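Local coordinates for protein Nrps/pks (Streptomyces albus, PDB 4OPF) that is a ketosynthase domain of the oxazolomycin NRPS/PKS assembly line, of thiolase-type fold, and probably handles carrier-bound polyketide intermediates, at residues His212-Ala218 against Ala297-Asp303; Thr290-Thr294 against Lys345-Met349; Met77-Ala81 against Tyr138-Asn142; Gly61-Phe67 against Leu83-Leu89. All coordinates share one frame; numbering follows the deposited sequence.

Contact 1 (His212-Ala218 against Ala297-Asp303); sequences HVFDRRA and AGSQIPD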
loop_
_atom_site.group_PDB
_atom_site.type_symbol
_atom_site.label_atom_id
_atom_site.label_comp_id
_atom_site.label_asym_id
_atom_site.label_seq_id
_atom_site.Cartn_x
_atom_site.Cartn_y
_atom_site.Cartn_z
ATOM N N HIS A 212 23.142 22.494 -2.066
ATOM C CA HIS A 212 22.430 23.657 -2.608
ATOM C C HIS A 212 21.221 23.311 -3.499
ATOM O O HIS A 212 21.330 22.481 -4.395
ATOM C CB HIS A 212 23.343 24.542 -3.475
ATOM C CG HIS A 212 24.767 24.608 -3.029
ATOM N ND1 HIS A 212 25.285 25.697 -2.362
ATOM C CD2 HIS A 212 25.801 23.749 -3.214
ATOM C CE1 HIS A 212 26.571 25.501 -2.136
ATOM N NE2 HIS A 212 26.909 24.325 -2.641
ATOM N N VAL A 213 20.107 24.022 -3.302
ATOM C CA VAL A 213 18.903 23.831 -4.100
ATOM C C VAL A 213 18.360 25.163 -4.629
ATOM O O VAL A 213 18.741 26.229 -4.133
ATOM C CB VAL A 213 17.848 22.954 -3.351
ATOM C CG1 VAL A 213 17.347 23.600 -2.063
ATOM C CG2 VAL A 213 16.699 22.603 -4.268
ATOM N N PHE A 214 17.541 25.078 -5.697
ATOM C CA PHE A 214 16.942 26.252 -6.425
ATOM C C PHE A 214 17.981 27.340 -6.766
ATOM O O PHE A 214 17.698 28.534 -6.688
ATOM C CB PHE A 214 15.711 26.834 -5.682
ATOM C CG PHE A 214 14.617 25.840 -5.504
ATOM C CD1 PHE A 214 14.048 25.214 -6.609
ATOM C CD2 PHE A 214 14.180 25.476 -4.241
ATOM C CE1 PHE A 214 13.056 24.245 -6.460
ATOM C CE2 PHE A 214 13.187 24.510 -4.089
ATOM C CZ PHE A 214 12.616 23.912 -5.206
ATOM N N ASP A 215 19.128 26.852 -7.236
ATOM C CA ASP A 215 20.421 27.506 -7.112
ATOM C C ASP A 215 21.420 26.833 -8.075
ATOM O O ASP A 215 21.417 25.601 -8.211
ATOM C CB ASP A 215 20.919 27.277 -5.680
ATOM C CG ASP A 215 22.218 28.005 -5.377
ATOM O OD1 ASP A 215 23.293 27.673 -5.928
ATOM O OD2 ASP A 215 22.168 28.911 -4.537
ATOM N N ARG A 216 22.312 27.611 -8.693
ATOM C CA ARG A 216 23.320 27.063 -9.649
ATOM C C ARG A 216 24.392 26.066 -9.123
ATOM O O ARG A 216 24.976 25.326 -9.920
ATOM C CB ARG A 216 24.061 28.202 -10.346
ATOM C CG ARG A 216 23.256 28.885 -11.415
ATOM C CD ARG A 216 24.188 29.728 -12.260
ATOM N NE ARG A 216 24.604 31.001 -11.625
ATOM C CZ ARG A 216 25.852 31.516 -11.577
ATOM N NH1 ARG A 216 26.901 30.900 -12.135
ATOM N NH2 ARG A 216 26.062 32.693 -10.968
ATOM N N ARG A 217 24.681 26.053 -7.824
ATOM C CA ARG A 217 25.667 25.100 -7.287
ATOM C C ARG A 217 25.065 23.721 -6.971
ATOM O O ARG A 217 25.795 22.804 -6.569
ATOM C CB ARG A 217 26.353 25.686 -6.056
ATOM C CG ARG A 217 27.257 26.869 -6.393
ATOM C CD ARG A 217 27.521 27.729 -5.161
ATOM N NE ARG A 217 26.332 28.478 -4.729
ATOM C CZ ARG A 217 26.272 29.248 -3.644
ATOM N NH1 ARG A 217 27.331 29.382 -2.846
ATOM N NH2 ARG A 217 25.146 29.884 -3.352
ATOM N N ALA A 218 23.750 23.576 -7.173
ATOM C CA ALA A 218 23.006 22.337 -6.824
ATOM C C ALA A 218 23.597 21.025 -7.410
ATOM O O ALA A 218 23.687 20.858 -8.633
ATOM C CB ALA A 218 21.521 22.486 -7.196
ATOM N N ALA A 297 14.731 18.854 -5.488
ATOM C CA ALA A 297 15.586 17.773 -5.969
ATOM C C ALA A 297 17.061 18.155 -5.871
ATOM O O ALA A 297 17.875 17.305 -5.655
ATOM C CB ALA A 297 15.243 17.434 -7.420
ATOM N N GLY A 298 17.396 19.419 -6.061
ATOM C CA GLY A 298 18.776 19.874 -5.980
ATOM C C GLY A 298 19.521 19.695 -7.294
ATOM O O GLY A 298 20.698 19.329 -7.338
ATOM N N SER A 299 18.823 19.965 -8.377
ATOM C CA SER A 299 19.403 19.906 -9.674
ATOM C C SER A 299 18.580 20.857 -10.546
ATOM O O SER A 299 17.363 20.959 -10.392
ATOM C CB SER A 299 19.351 18.464 -10.154
ATOM O OG SER A 299 20.162 18.337 -11.285
ATOM N N GLN A 300 19.253 21.607 -11.398
ATOM C CA GLN A 300 18.671 22.732 -12.108
ATOM C C GLN A 300 17.405 22.383 -12.882
ATOM O O GLN A 300 16.397 23.088 -12.802
ATOM C CB GLN A 300 19.712 23.292 -13.096
ATOM C CG GLN A 300 19.186 24.217 -14.194
ATOM C CD GLN A 300 19.190 25.700 -13.814
ATOM O OE1 GLN A 300 18.127 26.295 -13.628
ATOM N NE2 GLN A 300 20.386 26.311 -13.732
ATOM N N ILE A 301 17.462 21.333 -13.673
ATOM C CA ILE A 301 16.305 21.011 -14.532
ATOM C C ILE A 301 15.062 20.585 -13.765
ATOM O O ILE A 301 13.998 21.150 -13.989
ATOM C CB ILE A 301 16.696 20.002 -15.602
ATOM C CG1 ILE A 301 17.287 20.809 -16.735
ATOM C CG2 ILE A 301 15.530 19.146 -16.111
ATOM C CD1 ILE A 301 18.267 19.991 -17.494
ATOM N N PRO A 302 15.193 19.629 -12.842
ATOM C CA PRO A 302 13.998 19.302 -12.079
ATOM C C PRO A 302 13.567 20.439 -11.157
ATOM O O PRO A 302 12.383 20.615 -10.958
ATOM C CB PRO A 302 14.383 18.061 -11.283
ATOM C CG PRO A 302 15.824 17.857 -11.514
ATOM C CD PRO A 302 16.247 18.623 -12.712
ATOM N N ASP A 303 14.499 21.235 -10.628
ATOM C CA ASP A 303 14.113 22.316 -9.750
ATOM C C ASP A 303 13.326 23.378 -10.522
ATOM O O ASP A 303 12.326 23.927 -10.044
ATOM C CB ASP A 303 15.348 22.956 -9.130
ATOM C CG ASP A 303 16.000 22.087 -8.009
ATOM O OD1 ASP A 303 15.399 21.087 -7.542
ATOM O OD2 ASP A 303 17.147 22.439 -7.614
HETATM O O HOH W 1 18.678 24.116 -8.533
#
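Two sequence signatures of the ketosynthase fold meet here: the FDRRA turn, counterpart of the FDxxADGF motif and home of Phe214, and the GSQIPD entry to helix 300-314, counterpart of the GTGT-GDP motif and home of Asp303. The carboxylate of Asp303 is the hub. With CG anti to its carbonyl carbon (chi1 -75°), it turns back to its own loop, where OD1 takes the N-H of Gly298 on its syn lone pair, the N and OD1 being 3.0 Å apart. OD2 serves the other segment: Phe214 N donates to it across 3.3 Å, arriving from well above the carboxylate plane. The bond therefore ties the turn to the helix start. Phe214, in a left-handed backbone conformation, turns its ring across Asp303 at a slant, ring and carboxylate planes 47° apart, with CD1 3.6 Å from Asp303 CB and the carbonyl O of Asp303 in plane at the ring edge. Val213 CG2 lies over one face of that ring, toward its rim, and also 3.4 Å from Asp303 OD2, so the acid has apolar as well as polar neighbours. Beyond, Phe214 reaches Glu306 and Leu307 of helix 300-314, and Val213 N donates to Ser360 OG. An Asx turn shapes the FDRRA loop, Asp215 OD1 accepting from Arg217 N at 2.9 Å through its anti lone pair.

Contact 2 (Thr290-Thr294 against Lys345-Met349); sequences TYIET and KTVLM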
loop_
_atom_site.group_PDB
_atom_site.type_symbol
_atom_site.label_atom_id
_atom_site.label_comp_id
_atom_site.label_asym_id
_atom_site.label_seq_id
_atom_site.Cartn_x
_atom_site.Cartn_y
_atom_site.Cartn_z
ATOM N N THR A 290 -0.488 28.901 1.620
ATOM C CA THR A 290 0.463 29.967 1.893
ATOM C C THR A 290 1.922 29.539 1.836
ATOM O O THR A 290 2.805 30.369 1.556
ATOM C CB THR A 290 0.152 30.521 3.287
ATOM O OG1 THR A 290 -1.170 31.025 3.261
ATOM C CG2 THR A 290 1.093 31.607 3.750
ATOM N N TYR A 291 2.194 28.273 2.110
ATOM C CA TYR A 291 3.554 27.766 2.160
ATOM C C TYR A 291 3.605 26.372 1.544
ATOM O O TYR A 291 2.706 25.575 1.769
ATOM C CB TYR A 291 3.983 27.655 3.616
ATOM C CG TYR A 291 5.418 27.215 3.828
ATOM C CD1 TYR A 291 6.421 28.143 3.839
ATOM C CD2 TYR A 291 5.768 25.860 3.991
ATOM C CE1 TYR A 291 7.734 27.803 4.035
ATOM C CE2 TYR A 291 7.108 25.490 4.161
ATOM C CZ TYR A 291 8.075 26.464 4.211
ATOM O OH TYR A 291 9.418 26.193 4.414
ATOM N N ILE A 292 4.642 26.089 0.769
ATOM C CA ILE A 292 4.899 24.779 0.226
ATOM C C ILE A 292 6.320 24.330 0.620
ATOM O O ILE A 292 7.308 24.997 0.301
ATOM C CB ILE A 292 4.792 24.804 -1.282
ATOM C CG1 ILE A 292 3.393 25.330 -1.668
ATOM C CG2 ILE A 292 5.035 23.451 -1.895
ATOM C CD1 ILE A 292 3.203 25.423 -3.127
ATOM N N GLU A 293 6.389 23.209 1.321
ATOM C CA GLU A 293 7.609 22.439 1.465
ATOM C C GLU A 293 7.820 21.663 0.142
ATOM O O GLU A 293 7.169 20.661 -0.129
ATOM C CB GLU A 293 7.497 21.512 2.662
ATOM C CG GLU A 293 8.609 20.435 2.804
ATOM C CD GLU A 293 9.966 20.964 3.266
ATOM O OE1 GLU A 293 10.006 22.170 3.692
ATOM O OE2 GLU A 293 10.997 20.179 3.199
ATOM N N THR A 294 8.776 22.125 -0.640
ATOM C CA THR A 294 8.993 21.705 -1.994
ATOM C C THR A 294 9.736 20.361 -2.017
ATOM O O THR A 294 10.357 19.957 -1.051
ATOM C CB THR A 294 9.873 22.723 -2.762
ATOM O OG1 THR A 294 11.155 22.853 -2.112
ATOM C CG2 THR A 294 9.221 24.078 -2.812
ATOM N N LYS A 345 7.776 19.114 9.827
ATOM C CA LYS A 345 8.132 20.529 9.730
ATOM C C LYS A 345 6.908 21.415 9.514
ATOM O O LYS A 345 6.680 22.379 10.221
ATOM C CB LYS A 345 9.128 20.792 8.593
ATOM C CG LYS A 345 9.176 22.268 8.169
ATOM C CD LYS A 345 10.266 22.505 7.139
ATOM C CE LYS A 345 10.042 23.810 6.416
ATOM N NZ LYS A 345 11.108 23.978 5.373
ATOM N N THR A 346 6.132 21.068 8.523
ATOM C CA THR A 346 4.926 21.822 8.207
ATOM C C THR A 346 3.894 21.788 9.321
ATOM O O THR A 346 3.276 22.800 9.563
ATOM C CB THR A 346 4.308 21.262 6.933
ATOM O OG1 THR A 346 5.273 21.405 5.894
ATOM C CG2 THR A 346 3.148 22.055 6.541
ATOM N N VAL A 347 3.706 20.633 9.997
ATOM C CA VAL A 347 2.795 20.553 11.106
ATOM C C VAL A 347 3.289 21.456 12.209
ATOM O O VAL A 347 2.520 22.174 12.811
ATOM C CB VAL A 347 2.633 19.104 11.635
ATOM C CG1 VAL A 347 1.930 19.111 12.992
ATOM C CG2 VAL A 347 1.925 18.242 10.574
ATOM N N LEU A 348 4.574 21.435 12.478
ATOM C CA LEU A 348 5.109 22.314 13.504
ATOM C C LEU A 348 4.953 23.822 13.161
ATOM O O LEU A 348 4.648 24.654 14.037
ATOM C CB LEU A 348 6.571 21.983 13.749
ATOM C CG LEU A 348 6.820 20.649 14.430
ATOM C CD1 LEU A 348 8.312 20.362 14.446
ATOM C CD2 LEU A 348 6.315 20.703 15.856
HETATM N N MSE A 349 5.181 24.168 11.907
HETATM C CA MSE A 349 4.959 25.549 11.437
HETATM C C MSE A 349 3.545 25.977 11.656
HETATM O O MSE A 349 3.305 27.072 12.140
HETATM C CB MSE A 349 5.290 25.657 9.970
HETATM C CG MSE A 349 6.812 25.830 9.809
HETATM SE SE MSE A 349 7.260 25.857 7.882
HETATM C CE MSE A 349 5.845 27.091 7.355
#
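Tyr291 and Glu293, on the same side of strand 291-293, meet Lys345 and Met349 of helix 338-352, a helix laid on the central sheet in the C-terminal half of the thiolase-type fold. Strand and helix run nearly antiparallel, their short axes 10.0 Å apart. From Tyr291 CB, which points at the helix, CG leaves anti to the backbone N (chi1 -177°), and the ring extends toward the start of the helix segment. The ring lies under a methyl: CE of the selenomethionine Met349 is over its centre, 3.6 Å from Tyr291 CG and 9° off the normal, a CH-pi contact. Further out, the selenium of Met349 lies above the same face, 3.7 Å from Tyr291 CE2, completing a Met-aromatic contact; the bend at the last torsion of Met349 lays both atoms on the ring. At the tip, Tyr291 OH accepts from Lys345 NZ at 2.9 Å. A phenylalanine here lacks the hydroxyl and would probably leave the buried ammonium of Lys345 short of one acceptor. The lysine arrives as an extended chain, crossing both partners at about a right angle. Glu293 bends at its second torsion to meet it, and its other oxygen, OE2, accepts from Val327 N, which fixes the carboxylate's rotation. Two acceptors thus grip the ammonium, the second by a salt bridge: Glu293 OE1 stands 2.7 Å from Lys345 NZ, on the syn side and 17° out of the carboxylate plane.

Contact 3 (Met77-Ala81 against Tyr138-Asn142); sequences MDPQA and YLAAN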
loop_
_atom_site.group_PDB
_atom_site.type_symbol
_atom_site.label_atom_id
_atom_site.label_comp_id
_atom_site.label_asym_id
_atom_site.label_seq_id
_atom_site.Cartn_x
_atom_site.Cartn_y
_atom_site.Cartn_z
HETATM N N MSE A 77 17.941 -7.884 14.677
HETATM C CA MSE A 77 16.953 -7.113 13.992
HETATM C C MSE A 77 17.579 -5.945 13.246
HETATM O O MSE A 77 18.606 -5.391 13.639
HETATM C CB MSE A 77 15.945 -6.508 14.957
HETATM C CG MSE A 77 14.953 -7.649 15.258
HETATM SE SE MSE A 77 14.079 -7.152 16.948
HETATM C CE MSE A 77 12.974 -5.692 16.245
ATOM N N ASP A 78 16.880 -5.511 12.212
ATOM C CA ASP A 78 17.181 -4.241 11.567
ATOM C C ASP A 78 17.061 -3.111 12.612
ATOM O O ASP A 78 15.999 -2.918 13.218
ATOM C CB ASP A 78 16.212 -4.064 10.388
ATOM C CG ASP A 78 16.393 -2.752 9.625
ATOM O OD1 ASP A 78 17.268 -1.920 9.967
ATOM O OD2 ASP A 78 15.595 -2.562 8.675
ATOM N N PRO A 79 18.122 -2.322 12.772
ATOM C CA PRO A 79 17.996 -1.228 13.740
ATOM C C PRO A 79 16.933 -0.195 13.425
ATOM O O PRO A 79 16.484 0.495 14.343
ATOM C CB PRO A 79 19.400 -0.582 13.776
ATOM C CG PRO A 79 20.210 -1.266 12.716
ATOM C CD PRO A 79 19.530 -2.570 12.374
ATOM N N GLN A 80 16.519 -0.089 12.161
ATOM C CA GLN A 80 15.390 0.770 11.811
ATOM C C GLN A 80 14.137 0.306 12.535
ATOM O O GLN A 80 13.305 1.126 12.900
ATOM C CB GLN A 80 15.163 0.777 10.298
ATOM C CG GLN A 80 16.347 1.284 9.476
ATOM C CD GLN A 80 16.064 1.293 7.974
ATOM O OE1 GLN A 80 16.180 2.329 7.346
ATOM N NE2 GLN A 80 15.711 0.123 7.389
ATOM N N ALA A 81 14.000 -1.008 12.766
ATOM C CA ALA A 81 12.824 -1.511 13.415
ATOM C C ALA A 81 12.836 -1.111 14.897
ATOM O O ALA A 81 11.801 -0.711 15.458
ATOM C CB ALA A 81 12.714 -3.021 13.245
ATOM N N TYR A 138 8.397 -6.426 7.891
ATOM C CA TYR A 138 8.714 -6.456 9.326
ATOM C C TYR A 138 8.690 -5.048 9.944
ATOM O O TYR A 138 8.343 -4.901 11.095
ATOM C CB TYR A 138 10.066 -7.158 9.628
ATOM C CG TYR A 138 11.252 -6.399 9.046
ATOM C CD1 TYR A 138 11.827 -5.332 9.723
ATOM C CD2 TYR A 138 11.785 -6.744 7.826
ATOM C CE1 TYR A 138 12.915 -4.651 9.200
ATOM C CE2 TYR A 138 12.855 -6.039 7.276
ATOM C CZ TYR A 138 13.401 -4.979 7.964
ATOM O OH TYR A 138 14.474 -4.291 7.429
ATOM N N LEU A 139 9.027 -3.992 9.183
ATOM C CA LEU A 139 9.047 -2.666 9.756
ATOM C C LEU A 139 7.661 -2.285 10.304
ATOM O O LEU A 139 7.600 -1.654 11.384
ATOM C CB LEU A 139 9.526 -1.584 8.752
ATOM C CG LEU A 139 11.013 -1.648 8.380
ATOM C CD1 LEU A 139 11.256 -0.616 7.323
ATOM C CD2 LEU A 139 11.911 -1.328 9.569
ATOM N N ALA A 140 6.597 -2.605 9.551
ATOM C CA ALA A 140 5.233 -2.368 10.012
ATOM C C ALA A 140 4.795 -3.482 10.992
ATOM O O ALA A 140 4.209 -3.216 12.053
ATOM C CB ALA A 140 4.284 -2.285 8.827
ATOM N N ALA A 141 5.077 -4.720 10.658
ATOM C CA ALA A 141 4.579 -5.890 11.449
ATOM C C ALA A 141 5.134 -5.899 12.860
ATOM O O ALA A 141 4.408 -6.283 13.772
ATOM C CB ALA A 141 4.914 -7.240 10.790
ATOM N N ASN A 142 6.376 -5.462 13.059
ATOM C CA ASN A 142 6.884 -5.348 14.417
ATOM C C ASN A 142 6.073 -4.425 15.258
ATOM O O ASN A 142 5.889 -4.683 16.410
ATOM C CB ASN A 142 8.291 -4.810 14.447
ATOM C CG ASN A 142 9.288 -5.865 14.166
ATOM O OD1 ASN A 142 9.204 -6.940 14.724
ATOM N ND2 ASN A 142 10.249 -5.574 13.315
HETATM O O HOH W 2 9.523 -2.024 13.413
#
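Tyr138 takes a first torsion that sets CG between its backbone N and carbonyl carbon (chi1 65°), while Asp78 holds CG anti to its backbone N (chi1 179°); together these bring phenol and carboxylate into contact between two helix starts. Asp78 belongs to the MDPQ sequence, familiar in ketosynthases, and is the N-cap of helix 79-95. Its OD1 accepts from Gln80 N at 3.0 Å, the capping bond. Its OD2 lies in plane at the edge of the Tyr138 ring and accepts from Tyr138 OH, though the modelled separation is too short for its exact length to be trusted. On its syn lone pair OD2 also takes Gln80 NE2, 3.0 Å off and nearly straight at 167°. An alanine in place of Asp78 would probably uncap the helix and leave the Gln80 amide and the Tyr138 hydroxyl without this carboxylate. Gln80 NE2 also donates to Arg114 O, while Tyr138 OH receives Arg116 N, so the loop after strand 107-112 is drawn into the same network. Beside the polar cluster, Ala81 CB nestles 3.5 Å from Asn142 ND2, and Leu139 CD2 touches Gln80 CB at 3.9 Å. Water 2 bridges the backbones, donating to Leu139 O at 2.8 Å and more weakly to Ala81 O. Helix 138-147 thus packs beside helix 79-95 and on the sheet, Leu139 reaching strand residues Val111 and Val155 and Leu84.

Contact 4 (Gly61-Phe67 against Leu83-Leu89); sequences GFDPGHF and LLLEETL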
loop_
_atom_site.group_PDB
_atom_site.type_symbol
_atom_site.label_atom_id
_atom_site.label_comp_id
_atom_site.label_asym_id
_atom_site.label_seq_id
_atom_site.Cartn_x
_atom_site.Cartn_y
_atom_site.Cartn_z
ATOM N N GLY A 61 22.224 3.486 21.350
ATOM C CA GLY A 61 21.694 2.162 21.611
ATOM C C GLY A 61 20.182 2.162 21.827
ATOM O O GLY A 61 19.459 3.137 21.503
ATOM N N PHE A 62 19.705 1.061 22.382
ATOM C CA PHE A 62 18.287 0.783 22.425
ATOM C C PHE A 62 18.019 0.123 23.751
ATOM O O PHE A 62 18.965 -0.283 24.447
ATOM C CB PHE A 62 17.909 -0.136 21.253
ATOM C CG PHE A 62 18.168 0.463 19.863
ATOM C CD1 PHE A 62 17.345 1.484 19.342
ATOM C CD2 PHE A 62 19.232 0.006 19.070
ATOM C CE1 PHE A 62 17.570 2.027 18.076
ATOM C CE2 PHE A 62 19.475 0.577 17.804
ATOM C CZ PHE A 62 18.635 1.571 17.305
ATOM N N ASP A 63 16.747 0.036 24.112
ATOM C CA ASP A 63 16.296 -0.713 25.301
ATOM C C ASP A 63 15.387 -1.880 24.890
ATOM O O ASP A 63 14.182 -1.766 24.969
ATOM C CB ASP A 63 15.542 0.210 26.241
ATOM C CG ASP A 63 15.249 -0.437 27.593
ATOM O OD1 ASP A 63 15.267 -1.687 27.692
ATOM O OD2 ASP A 63 14.987 0.326 28.558
ATOM N N PRO A 64 15.962 -3.000 24.449
ATOM C CA PRO A 64 15.178 -4.161 23.984
ATOM C C PRO A 64 14.187 -4.649 25.041
ATOM O O PRO A 64 13.064 -5.040 24.677
ATOM C CB PRO A 64 16.231 -5.263 23.776
ATOM C CG PRO A 64 17.539 -4.548 23.705
ATOM C CD PRO A 64 17.387 -3.330 24.585
ATOM N N GLY A 65 14.634 -4.651 26.299
ATOM C CA GLY A 65 13.853 -5.145 27.438
ATOM C C GLY A 65 12.479 -4.495 27.544
ATOM O O GLY A 65 11.453 -5.160 27.760
ATOM N N HIS A 66 12.451 -3.188 27.326
ATOM C CA HIS A 66 11.219 -2.443 27.398
ATOM C C HIS A 66 10.264 -2.955 26.371
ATOM O O HIS A 66 9.058 -3.011 26.593
ATOM C CB HIS A 66 11.473 -0.972 27.195
ATOM C CG HIS A 66 10.323 -0.112 27.606
ATOM N ND1 HIS A 66 10.273 0.517 28.833
ATOM C CD2 HIS A 66 9.175 0.210 26.962
ATOM C CE1 HIS A 66 9.149 1.206 28.917
ATOM N NE2 HIS A 66 8.459 1.028 27.801
ATOM N N PHE A 67 10.795 -3.412 25.254
ATOM C CA PHE A 67 9.948 -3.973 24.206
ATOM C C PHE A 67 9.837 -5.478 24.205
ATOM O O PHE A 67 9.456 -6.068 23.178
ATOM C CB PHE A 67 10.424 -3.409 22.835
ATOM C CG PHE A 67 10.337 -1.913 22.776
ATOM C CD1 PHE A 67 9.145 -1.315 22.455
ATOM C CD2 PHE A 67 11.386 -1.119 23.193
ATOM C CE1 PHE A 67 9.042 0.068 22.478
ATOM C CE2 PHE A 67 11.283 0.247 23.255
ATOM C CZ PHE A 67 10.103 0.852 22.869
ATOM N N LEU A 83 14.347 1.491 16.223
ATOM C CA LEU A 83 14.109 2.900 16.291
ATOM C C LEU A 83 12.638 3.247 16.114
ATOM O O LEU A 83 12.140 4.143 16.774
ATOM C CB LEU A 83 14.917 3.571 15.196
ATOM C CG LEU A 83 14.924 5.076 15.098
ATOM C CD1 LEU A 83 15.365 5.691 16.380
ATOM C CD2 LEU A 83 15.841 5.523 13.955
ATOM N N LEU A 84 11.961 2.590 15.184
ATOM C CA LEU A 84 10.525 2.789 14.996
ATOM C C LEU A 84 9.719 2.413 16.236
ATOM O O LEU A 84 8.712 3.051 16.543
ATOM C CB LEU A 84 10.000 1.947 13.850
ATOM C CG LEU A 84 10.150 2.583 12.498
ATOM C CD1 LEU A 84 9.649 1.556 11.488
ATOM C CD2 LEU A 84 9.326 3.875 12.358
ATOM N N LEU A 85 10.114 1.339 16.919
ATOM C CA LEU A 85 9.429 0.967 18.164
ATOM C C LEU A 85 9.485 2.109 19.215
ATOM O O LEU A 85 8.467 2.464 19.812
ATOM C CB LEU A 85 10.041 -0.315 18.774
ATOM C CG LEU A 85 9.622 -1.598 18.044
ATOM C CD1 LEU A 85 10.501 -2.752 18.480
ATOM C CD2 LEU A 85 8.182 -1.930 18.393
ATOM N N GLU A 86 10.665 2.672 19.399
ATOM C CA GLU A 86 10.834 3.811 20.320
ATOM C C GLU A 86 10.012 4.979 19.870
ATOM O O GLU A 86 9.299 5.579 20.669
ATOM C CB GLU A 86 12.273 4.340 20.418
ATOM C CG GLU A 86 13.223 3.519 21.178
ATOM C CD GLU A 86 14.575 4.209 21.447
ATOM O OE1 GLU A 86 14.827 5.383 21.030
ATOM O OE2 GLU A 86 15.419 3.537 22.093
ATOM N N GLU A 87 10.179 5.362 18.628
ATOM C CA GLU A 87 9.487 6.573 18.182
ATOM C C GLU A 87 7.981 6.412 18.141
ATOM O O GLU A 87 7.270 7.382 18.318
ATOM C CB GLU A 87 9.970 7.023 16.838
ATOM C CG GLU A 87 11.370 7.561 16.904
ATOM C CD GLU A 87 11.481 8.814 17.793
ATOM O OE1 GLU A 87 10.568 9.704 17.840
ATOM O OE2 GLU A 87 12.508 8.885 18.458
ATOM N N THR A 88 7.480 5.211 17.855
ATOM C CA THR A 88 6.031 4.991 17.897
ATOM C C THR A 88 5.569 5.129 19.346
ATOM O O THR A 88 4.561 5.794 19.589
ATOM C CB THR A 88 5.648 3.649 17.290
ATOM O OG1 THR A 88 6.092 3.618 15.921
ATOM C CG2 THR A 88 4.145 3.399 17.416
ATOM N N LEU A 89 6.284 4.523 20.297
ATOM C CA LEU A 89 5.974 4.730 21.689
ATOM C C LEU A 89 5.935 6.227 22.029
ATOM O O LEU A 89 5.008 6.671 22.707
ATOM C CB LEU A 89 6.944 4.016 22.595
ATOM C CG LEU A 89 6.751 4.261 24.087
ATOM C CD1 LEU A 89 5.387 3.775 24.598
ATOM C CD2 LEU A 89 7.875 3.594 24.811
HETATM O O HOH W 3 17.600 5.008 20.383
HETATM O O HOH W 4 14.868 0.772 22.128
#
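Phe67 presents one ring face to Leu85 of helix 79-95, whose CB sits 4.1 Å from the ring centroid, offset toward the rim in a CH-pi contact. The rim continues along the helix: Phe67 CE1 is 3.6 Å from Leu85 O, and CZ is 4.0 Å from Leu89 CD2. His66 NE2 packs on that same methyl, Leu89 CD2, at 4.0 Å, while CD2 of the His66 ring lies over the other face of Phe67. At the far end of the loop, Phe62 lays CE1 3.8 Å from Leu83 N, and its CD1 comes near Glu86 OE2. Having CG anti to the carbonyl carbon (chi1 -74°), Glu86 extends its chain between the two aromatics toward the loop backbone. It reaches the loop through two waters: water 3 donates to Glu86 OE1 and Gly61 O, and water 4 accepts from Asp63 N at 2.8 Å while donating to Glu86 OE2. One shell further out, Asp63 OD1 takes His66 N at 3.2 Å in an Asx motif, and OD2 accepts from Ala427 N of the C-terminal tail. His146 of helix 138-147 also meets the Phe67 ring. In this N-terminal half of the thiolase-type fold the loop therefore holds to its helix by aromatic packing and bridging water, with no direct hydrogen bond between the segments. The buried carboxylate of Glu86 is salt-bridged to Arg17 and Arg428, which would probably keep it ionised.

From the N terminus, the loop after helix 24-33 opens contact 4 at 61-67, and helix 71-76 leads to 77-81, which opens contact 3. Contact 4 closes first, at 83-89; contact 3 closes at 138-142, so the two cross, joining the loop after helix 24-33 and helix 138-147 to the shared helix 79-95. They lie side by side, Pro79 O packing on Phe62 CZ at 3.8 Å. The second pair opens later: 212-218 begins contact 1 and 290-294 contact 2, closed by 297-303 and 345-349. These also cross, Phe214 packing on Thr294, and so link the FDRRA loop to strand 291-293 and helices 300-314 and 338-352. Contacts 2 and 4 lie on opposite sides of the chain's centre.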